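Local coordinates for genome polyprotein (PDB 6KU8) that probably cleaves the viral polyprotein as a picornain 3C cysteine protease, captured here with the inhibitor rupintrivir, at residues I33-A38 and N83-D88; V57-Q62 and T76-D81; N102-T107 and M114-V119; T110-L115 and P144-Q149. All blocks are in the same frame, centred on the assembly; numbering follows the deposited sequence.

Interaction 1 of 4, residues I33-A38 and N83-D88; sequences IHDNCA and NEKFRD
F86, in the loop after strand 75-80, packs its ring against the type II' beta turn H34-C37, the tight connection of the hairpin between strands 26-34 and 37-41 in the N-terminal barrel of this chymotrypsin-like fold. I33 and H34 both face C37, a classic beta bulge at the mouth of the turn. The two segments are joined directly by one hydrogen bond: F86 N approaches D35 O at 2.8 Å, in the carbonyl plane and on a lone pair. A water completes the backbone pairing, accepting from D35 N and donating to F86 O, the latter at 2.6 Å, so both peptide groups of D35 are tied to F86. F86 CG stands anti to the carbonyl carbon (chi1 -62°), on a CB that points toward the turn. F86 CD2 lies 3.4 Å from C37 O, F86 CE2 touches A38 CB at 4.0 Å, and H34 O sits at the ring edge near its plane. M30 and L80 continue the apolar surround. Farther along, H34 CB rests 3.6 Å from D88 OD1, whose carboxylate is salt-bridged to R90, and K85 CD passes 3.8 Å from D35 OD1. The D35 side chain turns away from the loop and back to its neighbour: H34 ND1 donates to the anti lone pair of D35 OD2 at 2.6 Å, nearly straight (172°) and within 5° of the imidazole plane.

Interaction 2 of 4, residues V57-Q62 and T76-D81; sequences VRVLKQ and TLLWLD
W79 and K61 exchange backbone hydrogen bonds where strands 55-66 and 75-80 run antiparallel in the N-terminal barrel. W79 N donates to K61 O at 2.8 Å, while W79 O accepts two donors, L60 N at 2.7 Å and, weakly, K61 N. This doubled acceptance is a classic beta bulge, and it shifts the register by one residue between the V59-L80 and K61-W79 pairs. Beyond it D81 N donates to R58 O at 2.9 Å. A water accepts from R58 N and donates to D81 O. At the exposed end of the pair, R58 and D81 form a long salt bridge, NH2 to OD2 at 3.3 Å, with weak bonds from both NE and NH2; the guanidinium and carboxylate planes stand 81° apart. A second water donates to D81 OD2 at 2.5 Å, and L60 CD2 covers one guanidinium face. Farther along the strands, V57 CG1 meets L80 CB at 4.1 Å, beside I52 of the next strand, and Q62 CG touches T76 CG2 at 3.6 Å. T76 OG1 is satisfied by T42. The main-chain bonds thus carry the strand pairing, whereas the poorly aligned, hydrated ion pair probably adds little strength.

Interaction 3 of 4, residues N102-T107 and M114-V119; sequences NMHLAT and MLDVEV
L105 and V117 exchange the central pair of backbone hydrogen bonds of an antiparallel hairpin: L105 N to V117 O at 2.7 Å and V117 N to L105 O at 2.9 Å. T107 N to L115 O and V119 N to M103 O extend the pairing, and L115 N to T107 O is weak. Among polar side chains, H104 ND1 donates to D116 OD2 in a nearly straight line (177°); the modelled separation of 2.4 Å is very short and its exact value doubtful. Ring and carboxylate planes are turned 68° apart, and D116 reaches across because CG stands anti to its backbone N (chi1 179°). N102 ND2 also holds E118 OE2 at 3.2 Å, with the oxygen close to the amide plane. A CH-pi contact places E118 CA over the centre of the H104 ring, 4.3 Å from its centroid. The apolar contacts lie on the other side of the sheet, where L105 CB meets V119 CG1 at 3.7 Å and also V117 CG1, while the L105 side chain touches I154 and H164. This is the beta hairpin of strands 100-107 and 115-130, part of the C-terminal barrel of a chymotrypsin-like protease.

Interaction 4 of 4, residues T110-L115 and P144-Q149; sequences TKFPML and PTKPGQ. With AG7 (4-{2-(4-fluoro-benzyl)-6-methyl-5-[(5-methyl-isoxazole-3-carbonyl)-amino]-4-oxo-heptanoylamino}-5-(2-oxo-pyrrolidin-3-yl)-pentanoic acid ethyl ester), chain B.
F112 lays one face of its ring against Q149, joining the tip of the hairpin between strands 100-107 and 115-130 to the substrate-pocket loop 144-149. F112 CB points toward the loop, with CG anti to the carbonyl carbon (chi1 -57°). Q149 crosses the ring at about a right angle: CG lies 3.9 Å from the ring centroid in a CH-pi contact, and NE2 sits 3.7 Å above the ring plane, offset toward the rim. The Q149 chain is extended, with CD anti to CA (chi2 175°), and its amide is tilted 62° from the ring. At the ring edge P147 O stands 3.3 Å from F112 CE1, while K146 CB approaches F112 CZ. L115 CD2 lies 3.4 Å from Q149 NE2. Q149 OE1 turns inward and accepts K146 N at 2.9 Å, the donor lying above the amide plane, adding a side-chain bond within the type II turn K146-Q149, which Q149 N to K146 O closes; G148 takes its third position with a positive phi. T145 OG1, set between its backbone N and carbonyl carbon, donates to the lactam O18 of AG7 at 2.7 Å, and AG7 N17 returns a bond to T145 O; H164 is a further partner of AG7. P147 CD packs on the lactam, and G148 N reaches the ester carbonyl oxygen O23 of AG7 at 3.2 Å. The lactam site, with T145 and H164, is consistent with the S1 pocket of 3C proteases, and F112 packs behind its loop, which probably leads into the oxyanion hole.

Overall arrangement
From the N terminus, strands 26-34 and 37-41 supply the first side of interaction 1, whose loop closes only when the chain returns at 83-88. Interaction 2, pairing 57-62 with 76-81, lies wholly within that span, and the two touch through adjacent strands 37-41 and 75-80, so both belong to the N-terminal barrel. The chain then enters the C-terminal sheet. Interaction 3 closes a short hairpin from 102-107 to 114-119; interaction 4 starts at its tip, shares M114 and L115 with it, and reaches on to 144-149, so the two spans overlap. Interactions 2 and 3 lie on opposite sides of the chain's centre, their centres about 26 Å apart, while interaction 4 borders the inhibitor.

Interaction 1 of 4, residues I33-A38 and N83-D88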
# COMPACT_ATOMS: atom_id res chain seq x y z
N ILE A 33 8.03 5.64 1.15
CA ILE A 33 7.36 6.94 1.16
C ILE A 33 8.37 8.08 1.19
O ILE A 33 8.27 9.04 0.42
CB ILE A 33 6.37 7.05 2.34
CG1 ILE A 33 5.35 5.90 2.36
CG2 ILE A 33 5.67 8.42 2.32
CD1 ILE A 33 4.31 5.97 1.30
N HIS A 34 9.35 8.00 2.09
CA HIS A 34 10.35 9.04 2.30
C HIS A 34 11.34 8.52 3.32
O HIS A 34 11.00 7.68 4.16
CB HIS A 34 9.72 10.34 2.81
CG HIS A 34 9.26 10.27 4.24
ND1 HIS A 34 10.02 10.73 5.30
CD2 HIS A 34 8.13 9.76 4.79
CE1 HIS A 34 9.37 10.52 6.43
NE2 HIS A 34 8.22 9.93 6.15
N ASP A 35 12.57 9.04 3.24
CA ASP A 35 13.65 8.69 4.17
C ASP A 35 13.70 7.16 4.31
O ASP A 35 13.82 6.46 3.29
CB ASP A 35 13.42 9.46 5.45
CG ASP A 35 13.52 10.96 5.23
OD1 ASP A 35 14.66 11.44 5.11
OD2 ASP A 35 12.47 11.64 5.14
N ASN A 36 13.63 6.61 5.51
CA ASN A 36 13.65 5.16 5.71
C ASN A 36 12.27 4.63 6.07
O ASN A 36 12.17 3.57 6.69
CB ASN A 36 14.66 4.80 6.79
CG ASN A 36 14.34 5.45 8.13
OD1 ASN A 36 13.80 6.56 8.18
ND2 ASN A 36 14.64 4.75 9.22
N CYS A 37 11.20 5.34 5.71
CA CYS A 37 9.84 4.99 6.11
C CYS A 37 9.08 4.40 4.93
O CYS A 37 8.94 5.06 3.89
CB CYS A 37 9.10 6.22 6.66
SG CYS A 37 7.39 5.86 7.13
N ALA A 38 8.57 3.19 5.11
CA ALA A 38 7.79 2.49 4.09
C ALA A 38 6.42 2.12 4.64
O ALA A 38 6.16 2.15 5.85
CB ALA A 38 8.48 1.22 3.59
N ASN A 83 20.59 2.44 4.93
CA ASN A 83 21.22 3.69 4.52
C ASN A 83 20.43 4.39 3.42
O ASN A 83 20.42 5.62 3.36
CB ASN A 83 22.65 3.42 4.02
CG ASN A 83 23.39 4.70 3.66
OD1 ASN A 83 23.52 5.60 4.48
ND2 ASN A 83 23.90 4.77 2.44
N GLU A 84 19.77 3.62 2.56
CA GLU A 84 19.04 4.21 1.45
C GLU A 84 17.92 5.11 1.94
O GLU A 84 17.26 4.83 2.95
CB GLU A 84 18.47 3.13 0.54
CG GLU A 84 17.60 3.72 -0.57
CD GLU A 84 16.82 2.69 -1.33
OE1 GLU A 84 16.06 3.09 -2.25
OE2 GLU A 84 16.95 1.48 -1.02
N LYS A 85 17.69 6.19 1.20
CA LYS A 85 16.56 7.08 1.39
C LYS A 85 15.59 6.90 0.23
O LYS A 85 15.97 7.02 -0.94
CB LYS A 85 17.00 8.54 1.46
CG LYS A 85 18.10 8.83 2.47
CD LYS A 85 17.53 9.23 3.83
CE LYS A 85 18.63 9.67 4.79
NZ LYS A 85 19.60 8.57 5.06
N PHE A 86 14.33 6.63 0.55
CA PHE A 86 13.32 6.58 -0.48
C PHE A 86 13.18 7.96 -1.12
O PHE A 86 13.36 9.00 -0.47
CB PHE A 86 11.98 6.12 0.12
CG PHE A 86 12.04 4.72 0.71
CD1 PHE A 86 12.40 3.63 -0.09
CD2 PHE A 86 11.73 4.49 2.04
CE1 PHE A 86 12.46 2.34 0.44
CE2 PHE A 86 11.78 3.21 2.58
CZ PHE A 86 12.15 2.13 1.78
N ARG A 87 12.89 7.97 -2.41
CA ARG A 87 12.41 9.19 -3.05
C ARG A 87 11.16 9.68 -2.33
O ARG A 87 10.20 8.92 -2.13
CB ARG A 87 12.11 8.90 -4.52
CG ARG A 87 11.51 10.05 -5.29
CD ARG A 87 11.27 9.59 -6.71
NE ARG A 87 10.10 10.21 -7.32
CZ ARG A 87 9.27 9.59 -8.16
NH1 ARG A 87 8.24 10.24 -8.68
NH2 ARG A 87 9.47 8.30 -8.47
N ASP A 88 11.18 10.94 -1.91
CA ASP A 88 10.08 11.48 -1.13
C ASP A 88 8.87 11.70 -2.04
O ASP A 88 8.84 12.65 -2.81
CB ASP A 88 10.48 12.79 -0.46
CG ASP A 88 9.40 13.33 0.45
OD1 ASP A 88 8.31 12.73 0.53
OD2 ASP A 88 9.64 14.38 1.09
O HOH W 1 12.99 10.96 1.17

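Interaction 2 of 4, residues V57-Q62 and T76-D81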
# COMPACT_ATOMS: atom_id res chain seq x y z
N VAL A 57 15.99 -7.23 6.88
CA VAL A 57 16.15 -5.82 7.21
C VAL A 57 15.54 -5.58 8.59
O VAL A 57 14.39 -5.96 8.84
CB VAL A 57 15.48 -4.91 6.16
CG1 VAL A 57 15.61 -3.45 6.55
CG2 VAL A 57 16.08 -5.18 4.76
N ARG A 58 16.31 -4.96 9.48
CA ARG A 58 15.82 -4.68 10.82
C ARG A 58 14.84 -3.52 10.80
O ARG A 58 15.11 -2.48 10.19
CB ARG A 58 16.98 -4.37 11.77
CG ARG A 58 16.51 -3.86 13.13
CD ARG A 58 17.55 -4.08 14.21
NE ARG A 58 18.64 -3.12 14.15
CZ ARG A 58 18.94 -2.28 15.14
NH1 ARG A 58 18.24 -2.32 16.27
NH2 ARG A 58 19.95 -1.43 15.01
N VAL A 59 13.70 -3.70 11.47
CA VAL A 59 12.69 -2.66 11.63
C VAL A 59 13.00 -1.88 12.91
O VAL A 59 12.91 -2.42 14.01
CB VAL A 59 11.27 -3.24 11.69
CG1 VAL A 59 10.25 -2.13 12.02
CG2 VAL A 59 10.92 -3.90 10.36
N LEU A 60 13.34 -0.60 12.76
CA LEU A 60 13.64 0.22 13.93
C LEU A 60 12.37 0.56 14.71
O LEU A 60 12.37 0.57 15.94
CB LEU A 60 14.35 1.50 13.51
CG LEU A 60 15.72 1.35 12.84
CD1 LEU A 60 16.17 2.69 12.27
CD2 LEU A 60 16.75 0.77 13.80
N LYS A 61 11.27 0.81 14.00
CA LYS A 61 10.00 1.14 14.61
C LYS A 61 8.89 0.77 13.64
O LYS A 61 9.05 0.90 12.42
CB LYS A 61 9.91 2.63 14.97
CG LYS A 61 8.54 3.08 15.51
CD LYS A 61 8.56 4.55 15.93
CE LYS A 61 7.31 4.93 16.72
NZ LYS A 61 7.49 6.22 17.48
N GLN A 62 7.78 0.28 14.19
CA GLN A 62 6.59 -0.11 13.43
C GLN A 62 5.40 0.66 13.99
O GLN A 62 5.23 0.73 15.21
CB GLN A 62 6.39 -1.63 13.53
CG GLN A 62 5.09 -2.17 12.95
CD GLN A 62 5.06 -3.70 12.86
OE1 GLN A 62 6.08 -4.37 13.07
NE2 GLN A 62 3.89 -4.26 12.55
N THR A 76 0.38 -0.15 7.87
CA THR A 76 1.45 -0.14 8.86
C THR A 76 2.65 0.59 8.27
O THR A 76 3.01 0.35 7.11
CB THR A 76 1.82 -1.57 9.25
OG1 THR A 76 0.75 -2.13 10.02
CG2 THR A 76 3.10 -1.59 10.06
N LEU A 77 3.23 1.51 9.05
CA LEU A 77 4.47 2.18 8.68
C LEU A 77 5.65 1.40 9.24
O LEU A 77 5.63 1.02 10.42
CB LEU A 77 4.52 3.62 9.22
CG LEU A 77 3.40 4.63 8.94
CD1 LEU A 77 3.83 6.03 9.35
CD2 LEU A 77 2.98 4.60 7.48
N LEU A 78 6.66 1.15 8.41
CA LEU A 78 7.91 0.57 8.88
C LEU A 78 9.00 1.62 8.75
O LEU A 78 9.16 2.24 7.69
CB LEU A 78 8.31 -0.67 8.08
CG LEU A 78 7.29 -1.79 7.92
CD1 LEU A 78 7.88 -2.87 7.03
CD2 LEU A 78 6.87 -2.33 9.29
N TRP A 79 9.75 1.83 9.83
CA TRP A 79 10.96 2.64 9.78
C TRP A 79 12.12 1.65 9.79
O TRP A 79 12.32 0.92 10.77
CB TRP A 79 11.04 3.63 10.95
CG TRP A 79 9.88 4.59 11.03
CD1 TRP A 79 8.66 4.36 11.58
CD2 TRP A 79 9.86 5.95 10.57
NE1 TRP A 79 7.87 5.48 11.48
CE2 TRP A 79 8.59 6.47 10.87
CE3 TRP A 79 10.80 6.78 9.94
CZ2 TRP A 79 8.22 7.78 10.56
CZ3 TRP A 79 10.43 8.08 9.63
CH2 TRP A 79 9.16 8.57 9.94
N LEU A 80 12.86 1.62 8.69
CA LEU A 80 13.81 0.56 8.39
C LEU A 80 15.24 0.97 8.69
O LEU A 80 15.62 2.13 8.51
CB LEU A 80 13.69 0.17 6.91
CG LEU A 80 12.27 -0.24 6.53
CD1 LEU A 80 12.13 -0.35 5.00
CD2 LEU A 80 11.96 -1.57 7.17
N ASP A 81 16.04 -0.00 9.12
CA ASP A 81 17.45 0.23 9.43
C ASP A 81 18.27 0.04 8.16
O ASP A 81 18.89 -0.99 7.93
CB ASP A 81 17.91 -0.69 10.55
CG ASP A 81 19.29 -0.32 11.07
OD1 ASP A 81 19.73 0.83 10.85
OD2 ASP A 81 19.93 -1.18 11.70
O HOH W 2 18.82 -3.78 8.56
O HOH W 3 22.25 -1.33 12.52

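Interaction 3 of 4, residues N102-T107 and M114-V119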
# COMPACT_ATOMS: atom_id res chain seq x y z
N ASN A 102 -9.63 6.90 -13.52
CA ASN A 102 -8.54 6.36 -14.33
C ASN A 102 -7.32 5.99 -13.48
O ASN A 102 -6.17 6.26 -13.83
CB ASN A 102 -8.15 7.34 -15.44
CG ASN A 102 -9.34 7.74 -16.30
OD1 ASN A 102 -9.85 8.86 -16.21
ND2 ASN A 102 -9.80 6.83 -17.14
N MET A 103 -7.59 5.34 -12.35
CA MET A 103 -6.54 4.83 -11.48
C MET A 103 -6.01 3.49 -11.96
O MET A 103 -6.70 2.72 -12.64
CB MET A 103 -7.05 4.70 -10.05
CG MET A 103 -7.00 6.01 -9.27
SD MET A 103 -5.28 6.45 -8.97
CE MET A 103 -5.42 8.23 -8.71
N HIS A 104 -4.78 3.19 -11.56
CA HIS A 104 -4.11 1.93 -11.88
C HIS A 104 -3.75 1.20 -10.59
O HIS A 104 -3.53 1.82 -9.55
CB HIS A 104 -2.84 2.17 -12.71
CG HIS A 104 -3.10 2.61 -14.12
ND1 HIS A 104 -2.58 1.95 -15.21
CD2 HIS A 104 -3.84 3.63 -14.61
CE1 HIS A 104 -2.99 2.55 -16.32
NE2 HIS A 104 -3.75 3.57 -15.98
N LEU A 105 -3.70 -0.12 -10.66
CA LEU A 105 -3.07 -0.93 -9.62
C LEU A 105 -1.75 -1.44 -10.17
O LEU A 105 -1.71 -2.00 -11.27
CB LEU A 105 -3.97 -2.10 -9.19
CG LEU A 105 -3.36 -3.15 -8.25
CD1 LEU A 105 -2.79 -2.50 -7.04
CD2 LEU A 105 -4.41 -4.18 -7.82
N ALA A 106 -0.67 -1.21 -9.42
CA ALA A 106 0.66 -1.64 -9.86
C ALA A 106 1.36 -2.33 -8.71
O ALA A 106 1.32 -1.86 -7.57
CB ALA A 106 1.50 -0.46 -10.37
N THR A 107 1.99 -3.46 -9.01
CA THR A 107 2.77 -4.17 -8.02
C THR A 107 3.88 -4.91 -8.73
O THR A 107 3.94 -4.95 -9.97
CB THR A 107 1.88 -5.13 -7.21
OG1 THR A 107 2.59 -5.58 -6.05
CG2 THR A 107 1.45 -6.31 -8.08
N MET A 114 5.86 -6.97 -12.35
CA MET A 114 5.67 -5.65 -12.97
C MET A 114 4.26 -5.48 -13.52
O MET A 114 4.05 -5.07 -14.67
CB MET A 114 6.73 -5.38 -14.05
CG MET A 114 8.16 -5.37 -13.50
SD MET A 114 8.43 -4.15 -12.18
CE MET A 114 10.22 -4.26 -12.05
N LEU A 115 3.28 -5.77 -12.68
CA LEU A 115 1.89 -5.63 -13.07
C LEU A 115 1.48 -4.16 -13.03
O LEU A 115 1.82 -3.44 -12.09
CB LEU A 115 0.99 -6.45 -12.15
CG LEU A 115 -0.51 -6.36 -12.40
CD1 LEU A 115 -0.83 -6.85 -13.80
CD2 LEU A 115 -1.25 -7.17 -11.37
N ASP A 116 0.76 -3.74 -14.06
CA ASP A 116 0.02 -2.49 -14.05
C ASP A 116 -1.30 -2.75 -14.73
O ASP A 116 -1.33 -3.20 -15.88
CB ASP A 116 0.78 -1.37 -14.77
CG ASP A 116 -0.00 -0.04 -14.77
OD1 ASP A 116 0.56 0.97 -14.33
OD2 ASP A 116 -1.18 -0.01 -15.20
N VAL A 117 -2.40 -2.49 -14.03
CA VAL A 117 -3.73 -2.69 -14.60
C VAL A 117 -4.58 -1.48 -14.25
O VAL A 117 -4.41 -0.86 -13.19
CB VAL A 117 -4.36 -4.01 -14.11
CG1 VAL A 117 -4.62 -3.95 -12.61
CG2 VAL A 117 -5.62 -4.31 -14.86
N GLU A 118 -5.49 -1.12 -15.15
CA GLU A 118 -6.39 -0.00 -14.86
C GLU A 118 -7.56 -0.51 -14.01
O GLU A 118 -8.32 -1.38 -14.45
CB GLU A 118 -6.91 0.66 -16.13
CG GLU A 118 -7.72 1.92 -15.81
CD GLU A 118 -7.98 2.79 -17.02
OE1 GLU A 118 -7.44 2.48 -18.12
OE2 GLU A 118 -8.73 3.79 -16.87
N VAL A 119 -7.70 0.02 -12.79
CA VAL A 119 -8.87 -0.35 -11.99
C VAL A 119 -10.03 0.62 -12.18
O VAL A 119 -11.14 0.35 -11.70
CB VAL A 119 -8.54 -0.48 -10.49
CG1 VAL A 119 -7.41 -1.49 -10.29
CG2 VAL A 119 -8.16 0.88 -9.91

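Interaction 4 of 4, residues T110-L115 and P144-Q149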
# COMPACT_ATOMS: atom_id res chain seq x y z
N THR A 110 6.08 -12.17 -7.31
CA THR A 110 6.38 -13.34 -8.14
C THR A 110 5.19 -13.73 -9.01
O THR A 110 5.35 -14.08 -10.19
CB THR A 110 6.81 -14.53 -7.27
OG1 THR A 110 7.92 -14.17 -6.44
CG2 THR A 110 7.22 -15.71 -8.18
N LYS A 111 3.98 -13.69 -8.44
CA LYS A 111 2.77 -14.04 -9.18
C LYS A 111 2.38 -12.96 -10.17
O LYS A 111 1.72 -13.25 -11.18
CB LYS A 111 1.60 -14.26 -8.22
CG LYS A 111 1.62 -15.58 -7.47
CD LYS A 111 0.99 -15.41 -6.09
CE LYS A 111 0.53 -16.74 -5.51
NZ LYS A 111 0.28 -16.63 -4.05
N PHE A 112 2.73 -11.70 -9.89
CA PHE A 112 2.28 -10.56 -10.69
C PHE A 112 3.49 -9.68 -10.93
O PHE A 112 3.66 -8.63 -10.29
CB PHE A 112 1.17 -9.80 -9.98
CG PHE A 112 -0.00 -10.66 -9.67
CD1 PHE A 112 -0.23 -11.10 -8.38
CD2 PHE A 112 -0.84 -11.07 -10.70
CE1 PHE A 112 -1.31 -11.92 -8.10
CE2 PHE A 112 -1.93 -11.89 -10.43
CZ PHE A 112 -2.16 -12.32 -9.14
N PRO A 113 4.37 -10.09 -11.83
CA PRO A 113 5.62 -9.36 -12.02
C PRO A 113 5.39 -8.11 -12.87
O PRO A 113 4.77 -8.17 -13.93
CB PRO A 113 6.52 -10.40 -12.69
CG PRO A 113 5.54 -11.25 -13.49
CD PRO A 113 4.33 -11.35 -12.59
N MET A 114 5.86 -6.97 -12.35
CA MET A 114 5.67 -5.65 -12.97
C MET A 114 4.26 -5.48 -13.52
O MET A 114 4.05 -5.07 -14.67
CB MET A 114 6.73 -5.38 -14.05
CG MET A 114 8.16 -5.37 -13.50
SD MET A 114 8.43 -4.15 -12.18
CE MET A 114 10.22 -4.26 -12.05
N LEU A 115 3.28 -5.77 -12.68
CA LEU A 115 1.89 -5.63 -13.07
C LEU A 115 1.48 -4.16 -13.03
O LEU A 115 1.82 -3.44 -12.09
CB LEU A 115 0.99 -6.45 -12.15
CG LEU A 115 -0.51 -6.36 -12.40
CD1 LEU A 115 -0.83 -6.85 -13.80
CD2 LEU A 115 -1.25 -7.17 -11.37
N PRO A 144 -11.69 -6.99 -10.35
CA PRO A 144 -11.55 -8.26 -9.61
C PRO A 144 -10.11 -8.56 -9.21
O PRO A 144 -9.42 -9.44 -9.74
CB PRO A 144 -12.12 -9.29 -10.60
CG PRO A 144 -11.84 -8.68 -11.96
CD PRO A 144 -12.01 -7.20 -11.78
N THR A 145 -9.62 -7.78 -8.24
CA THR A 145 -8.28 -7.97 -7.73
C THR A 145 -8.13 -9.37 -7.13
O THR A 145 -9.10 -9.99 -6.70
CB THR A 145 -7.97 -6.90 -6.68
OG1 THR A 145 -8.97 -6.96 -5.66
CG2 THR A 145 -7.99 -5.49 -7.30
N LYS A 146 -6.88 -9.84 -7.07
CA LYS A 146 -6.58 -11.22 -6.75
C LYS A 146 -5.68 -11.34 -5.53
O LYS A 146 -4.92 -10.42 -5.23
CB LYS A 146 -5.90 -11.92 -7.94
CG LYS A 146 -6.78 -12.07 -9.16
CD LYS A 146 -6.11 -12.88 -10.26
CE LYS A 146 -7.07 -13.11 -11.43
NZ LYS A 146 -8.31 -13.82 -10.98
N PRO A 147 -5.73 -12.48 -4.83
CA PRO A 147 -4.74 -12.73 -3.78
C PRO A 147 -3.33 -12.57 -4.35
O PRO A 147 -3.07 -12.92 -5.51
CB PRO A 147 -5.02 -14.17 -3.35
CG PRO A 147 -6.47 -14.39 -3.71
CD PRO A 147 -6.73 -13.56 -4.94
N GLY A 148 -2.43 -12.02 -3.54
CA GLY A 148 -1.07 -11.74 -3.96
C GLY A 148 -0.83 -10.33 -4.47
O GLY A 148 0.33 -9.94 -4.65
N GLN A 149 -1.88 -9.54 -4.69
CA GLN A 149 -1.73 -8.17 -5.13
C GLN A 149 -1.72 -7.17 -3.97
O GLN A 149 -1.66 -5.97 -4.21
CB GLN A 149 -2.83 -7.82 -6.13
CG GLN A 149 -2.75 -8.65 -7.39
CD GLN A 149 -3.89 -8.40 -8.32
OE1 GLN A 149 -4.93 -7.86 -7.92
NE2 GLN A 149 -3.71 -8.77 -9.59
C01 AG7 B . -9.41 -10.45 2.20
C02 AG7 B . -8.24 -10.73 3.13
O03 AG7 B . -9.35 -9.87 1.15
C04 AG7 B . -7.01 -9.86 2.89
C05 AG7 B . -6.20 -10.04 4.16
C06 AG7 B . -6.76 -9.15 5.28
C07 AG7 B . -6.97 -7.80 5.05
C08 AG7 B . -7.47 -6.99 6.06
C09 AG7 B . -7.76 -7.53 7.31
C10 AG7 B . -7.55 -8.88 7.55
C11 AG7 B . -7.05 -9.69 6.53
N12 AG7 B . -5.77 -9.59 0.59
C13 AG7 B . -5.23 -10.28 -0.60
C14 AG7 B . -5.94 -9.61 -1.76
C15 AG7 B . -7.44 -10.09 -1.83
C16 AG7 B . -8.04 -9.67 -3.27
N17 AG7 B . -8.81 -10.65 -3.70
O18 AG7 B . -7.82 -8.65 -3.83
C19 AG7 B . -3.72 -10.35 -0.82
C20 AG7 B . -2.97 -10.39 0.52
C21 AG7 B . -2.72 -11.88 0.62
O22 AG7 B . -2.80 -12.54 1.84
O23 AG7 B . -2.50 -12.46 -0.39
C47 AG7 B . -6.35 -10.43 1.63
O48 AG7 B . -6.33 -11.60 1.47
C50 AG7 B . -2.59 -13.92 1.69
C53 AG7 B . -2.33 -14.52 3.07
C57 AG7 B . -10.69 -11.01 2.79
N58 AG7 B . -11.79 -10.57 2.03
C59 AG7 B . -13.01 -10.31 2.72
O60 AG7 B . -13.21 -10.42 3.89
C78 AG7 B . -10.69 -12.54 2.72
C81 AG7 B . -11.86 -13.18 3.48
F1 AG7 B . -8.26 -6.72 8.30
C82 AG7 B . -10.72 -12.97 1.25
C83 AG7 B . -8.82 -11.78 -2.69
C84 AG7 B . -7.57 -11.42 -1.75
C1 AG7 B . -14.03 -9.91 1.73